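Local coordinates for trwC protein (Escherichia coli, PDB 1QX0), which probably acts as the relaxase of plasmid conjugation, its N-terminal domain cleaving one DNA strand at the transfer origin with the help of a bound metal ion, at residues D32-Q37 against G146-E151. Residues are numbered along the deposited sequence; the frame is centred on the assembly and turned at random.
Sequences DASEWQ and GKFRHE. With ZN (zinc ion), chain D.
Glu35 and Lys147 form the hydrogen-bonded pair of a short antiparallel ladder that joins strand 34-37 to strand 145-152. Lys147 N donates to Glu35 O (2.9 Å), and Glu35 N returns a bond to Lys147 O (3.1 Å). Two residues further along strand 145-152, Arg149 N reaches Ala33 O at 2.9 Å with a nearly straight N-H...O angle of 169°. Ser34 and Trp36 face Phe148 and Gly146 in the non-hydrogen-bonded pairs.

The polar side-chain contacts centre on Lys147. A bend at chi3 (-80°) carries its ammonium toward the end of the neighbouring strand, where NZ donates in the carbonyl plane to Gln37 OE1 at 2.8 Å. Glu35 runs alongside, and its OE1 makes a long salt bridge to NZ (3.7 Å), reinforced by a water that links both groups to Trp36 O. Were Lys147 replaced by an alanine, Glu35 would probably lose its nearby counter-charge and Gln37 OE1 its donor.

Van der Waals contacts are slighter. The aliphatic one sets Lys147 CE against Gln37 CB (3.7 Å). Ser34 OG lies 3.2 Å from Phe148 CD2, and Trp36 CE3 approaches Gly146 CA. Ala33 CA sits over one face of the Arg149 guanidinium, whose charge is met by Asp111 of helix 104-122.

The next residue, His150, binds zinc through ND1 (2.1 Å), completing with His161 and His163 the three-histidine site of HUH relaxases. The chemistry is thus divided along one strand: backbone bonds and the lysine cluster tie strand 34-37 to the half preceding the metal ligand, but it makes no contact with His150, whose ring is engaged by the zinc and by Tyr18 O.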
ATOM      1  N   ASP B  32       9.415  12.367  -4.818  1.00 45.43           N
ATOM      2  CA  ASP B  32       8.827  11.583  -5.951  1.00 45.71           C
ATOM      3  C   ASP B  32       7.726  10.641  -5.435  1.00 44.79           C
ATOM      4  O   ASP B  32       7.866   9.412  -5.490  1.00 45.00           O
ATOM      5  CB  ASP B  32       9.923  10.789  -6.685  1.00 46.56           C
ATOM      6  CG  ASP B  32       9.623  10.600  -8.177  1.00 48.96           C
ATOM      7  OD1 ASP B  32       9.713  11.601  -8.937  1.00 51.38           O
ATOM      8  OD2 ASP B  32       9.305   9.487  -8.679  1.00 50.56           O
ATOM      9  N   ALA B  33       6.629  11.230  -4.948  1.00 43.41           N
ATOM     10  CA  ALA B  33       5.591  10.476  -4.239  1.00 41.61           C
ATOM     11  C   ALA B  33       4.737   9.562  -5.138  1.00 40.12           C
ATOM     12  O   ALA B  33       4.130   8.609  -4.648  1.00 40.12           O
ATOM     13  CB  ALA B  33       4.716  11.420  -3.419  1.00 41.59           C
ATOM     14  N   SER B  34       4.666   9.883  -6.430  1.00 38.10           N
ATOM     15  CA  SER B  34       4.041   9.021  -7.428  1.00 36.44           C
ATOM     16  C   SER B  34       5.110   8.440  -8.311  1.00 34.87           C
ATOM     17  O   SER B  34       6.026   9.156  -8.730  1.00 34.79           O
ATOM     18  CB  SER B  34       3.092   9.803  -8.319  1.00 36.38           C
ATOM     19  OG  SER B  34       1.828   9.861  -7.718  1.00 38.61           O
ATOM     20  N   GLU B  35       4.976   7.155  -8.616  1.00 32.67           N
ATOM     21  CA  GLU B  35       5.908   6.484  -9.498  1.00 31.30           C
ATOM     22  C   GLU B  35       5.304   5.261 -10.170  1.00 29.19           C
ATOM     23  O   GLU B  35       4.593   4.486  -9.535  1.00 27.84           O
ATOM     24  CB  GLU B  35       7.189   6.101  -8.754  1.00 32.06           C
ATOM     25  CG  GLU B  35       8.403   6.003  -9.672  1.00 36.40           C
ATOM     26  CD  GLU B  35       9.678   5.709  -8.906  1.00 41.88           C
ATOM     27  OE1 GLU B  35      10.066   4.512  -8.835  1.00 42.70           O
ATOM     28  OE2 GLU B  35      10.283   6.680  -8.375  1.00 43.01           O
ATOM     29  N   TRP B  36       5.577   5.124 -11.470  1.00 27.29           N
ATOM     30  CA  TRP B  36       5.208   3.934 -12.231  1.00 25.79           C
ATOM     31  C   TRP B  36       6.153   2.778 -11.846  1.00 24.67           C
ATOM     32  O   TRP B  36       7.323   3.001 -11.565  1.00 23.11           O
ATOM     33  CB  TRP B  36       5.310   4.187 -13.747  1.00 25.11           C
ATOM     34  CG  TRP B  36       4.265   5.107 -14.352  1.00 24.28           C
ATOM     35  CD1 TRP B  36       4.499   6.308 -14.983  1.00 23.84           C
ATOM     36  CD2 TRP B  36       2.843   4.904 -14.404  1.00 22.17           C
ATOM     37  NE1 TRP B  36       3.315   6.854 -15.411  1.00 24.36           N
ATOM     38  CE2 TRP B  36       2.282   6.021 -15.066  1.00 22.67           C
ATOM     39  CE3 TRP B  36       1.979   3.890 -13.955  1.00 20.35           C
ATOM     40  CZ2 TRP B  36       0.904   6.148 -15.297  1.00 20.29           C
ATOM     41  CZ3 TRP B  36       0.623   4.016 -14.181  1.00 18.93           C
ATOM     42  CH2 TRP B  36       0.096   5.140 -14.848  1.00 21.51           C
ATOM     43  N   GLN B  37       5.629   1.555 -11.814  1.00 24.47           N
ATOM     44  CA  GLN B  37       6.481   0.361 -11.811  1.00 24.56           C
ATOM     45  C   GLN B  37       5.881  -0.756 -12.652  1.00 25.40           C
ATOM     46  O   GLN B  37       4.659  -0.883 -12.764  1.00 24.73           O
ATOM     47  CB  GLN B  37       6.798  -0.157 -10.397  1.00 24.45           C
ATOM     48  CG  GLN B  37       7.837  -1.323 -10.354  1.00 21.62           C
ATOM     49  CD  GLN B  37       8.279  -1.705  -8.944  1.00 20.85           C
ATOM     50  OE1 GLN B  37       8.265  -0.863  -8.021  1.00 20.54           O
ATOM     51  NE2 GLN B  37       8.697  -2.965  -8.770  1.00 17.58           N
ATOM     52  N   GLY B 146       0.825   1.757 -10.471  1.00 16.21           N
ATOM     53  CA  GLY B 146       0.989   3.135 -10.012  1.00 16.88           C
ATOM     54  C   GLY B 146       1.151   3.119  -8.506  1.00 16.76           C
ATOM     55  O   GLY B 146       0.275   2.657  -7.792  1.00 18.06           O
ATOM     56  N   LYS B 147       2.288   3.597  -8.036  1.00 17.10           N
ATOM     57  CA  LYS B 147       2.624   3.607  -6.625  1.00 16.77           C
ATOM     58  C   LYS B 147       2.460   5.014  -6.059  1.00 17.48           C
ATOM     59  O   LYS B 147       2.976   5.989  -6.630  1.00 17.16           O
ATOM     60  CB  LYS B 147       4.078   3.165  -6.445  1.00 16.75           C
ATOM     61  CG  LYS B 147       4.440   1.789  -7.014  1.00 15.02           C
ATOM     62  CD  LYS B 147       5.883   1.443  -6.596  1.00 13.42           C
ATOM     63  CE  LYS B 147       6.921   2.130  -7.491  1.00 15.72           C
ATOM     64  NZ  LYS B 147       8.366   1.776  -7.114  1.00 15.72           N
ATOM     65  N   PHE B 148       1.754   5.112  -4.925  1.00 17.43           N
ATOM     66  CA  PHE B 148       1.464   6.391  -4.273  1.00 16.75           C
ATOM     67  C   PHE B 148       1.897   6.346  -2.812  1.00 16.43           C
ATOM     68  O   PHE B 148       1.252   5.714  -1.966  1.00 15.67           O
ATOM     69  CB  PHE B 148      -0.032   6.743  -4.423  1.00 16.69           C
ATOM     70  CG  PHE B 148      -0.508   6.698  -5.848  1.00 16.06           C
ATOM     71  CD1 PHE B 148      -1.024   5.511  -6.394  1.00 15.11           C
ATOM     72  CD2 PHE B 148      -0.383   7.823  -6.676  1.00 15.56           C
ATOM     73  CE1 PHE B 148      -1.449   5.461  -7.736  1.00 12.76           C
ATOM     74  CE2 PHE B 148      -0.792   7.777  -8.007  1.00 13.11           C
ATOM     75  CZ  PHE B 148      -1.309   6.570  -8.542  1.00 12.06           C
ATOM     76  N   ARG B 149       3.017   6.999  -2.529  1.00 16.92           N
ATOM     77  CA  ARG B 149       3.561   7.040  -1.177  1.00 17.60           C
ATOM     78  C   ARG B 149       2.913   8.168  -0.367  1.00 17.79           C
ATOM     79  O   ARG B 149       2.778   9.304  -0.843  1.00 17.64           O
ATOM     80  CB  ARG B 149       5.084   7.199  -1.207  1.00 17.42           C
ATOM     81  CG  ARG B 149       5.753   6.933   0.150  1.00 19.53           C
ATOM     82  CD  ARG B 149       7.222   7.303   0.262  1.00 18.96           C
ATOM     83  NE  ARG B 149       7.414   8.710   0.008  1.00 21.18           N
ATOM     84  CZ  ARG B 149       8.256   9.216  -0.887  1.00 21.65           C
ATOM     85  NH1 ARG B 149       8.325  10.527  -1.026  1.00 20.79           N
ATOM     86  NH2 ARG B 149       9.050   8.438  -1.616  1.00 18.44           N
ATOM     87  N   HIS B 150       2.520   7.837   0.863  1.00 17.98           N
ATOM     88  CA  HIS B 150       1.799   8.740   1.750  1.00 17.61           C
ATOM     89  C   HIS B 150       2.488   8.758   3.103  1.00 17.47           C
ATOM     90  O   HIS B 150       3.232   7.845   3.416  1.00 16.41           O
ATOM     91  CB  HIS B 150       0.375   8.226   1.916  1.00 18.15           C
ATOM     92  CG  HIS B 150      -0.471   8.380   0.687  1.00 19.97           C
ATOM     93  ND1 HIS B 150      -1.766   7.923   0.621  1.00 23.24           N
ATOM     94  CD2 HIS B 150      -0.223   8.972  -0.506  1.00 22.07           C
ATOM     95  CE1 HIS B 150      -2.277   8.222  -0.563  1.00 24.12           C
ATOM     96  NE2 HIS B 150      -1.360   8.860  -1.265  1.00 21.37           N
ATOM     97  N   GLU B 151       2.205   9.780   3.920  1.00 17.92           N
ATOM     98  CA  GLU B 151       2.956   9.992   5.158  1.00 17.85           C
ATOM     99  C   GLU B 151       2.125  10.091   6.427  1.00 17.21           C
ATOM    100  O   GLU B 151       2.696  10.177   7.511  1.00 18.04           O
ATOM    101  CB  GLU B 151       3.873  11.233   5.031  1.00 17.78           C
ATOM    102  CG  GLU B 151       4.816  11.191   3.839  1.00 20.16           C
ATOM    103  CD  GLU B 151       5.690  12.439   3.691  1.00 24.62           C
ATOM    104  OE1 GLU B 151       5.477  13.423   4.447  1.00 22.41           O
ATOM    105  OE2 GLU B 151       6.603  12.425   2.809  1.00 25.43           O
TER
HETATM  106 ZN    ZN D 294      -2.663   6.612   1.956  1.00 24.88          ZN
HETATM  107  O   HOH W   1       9.452   2.141 -10.108  1.00 32.64           O
HETATM  108  O   HOH W   2      -4.484   5.908   3.508  1.00 27.14           O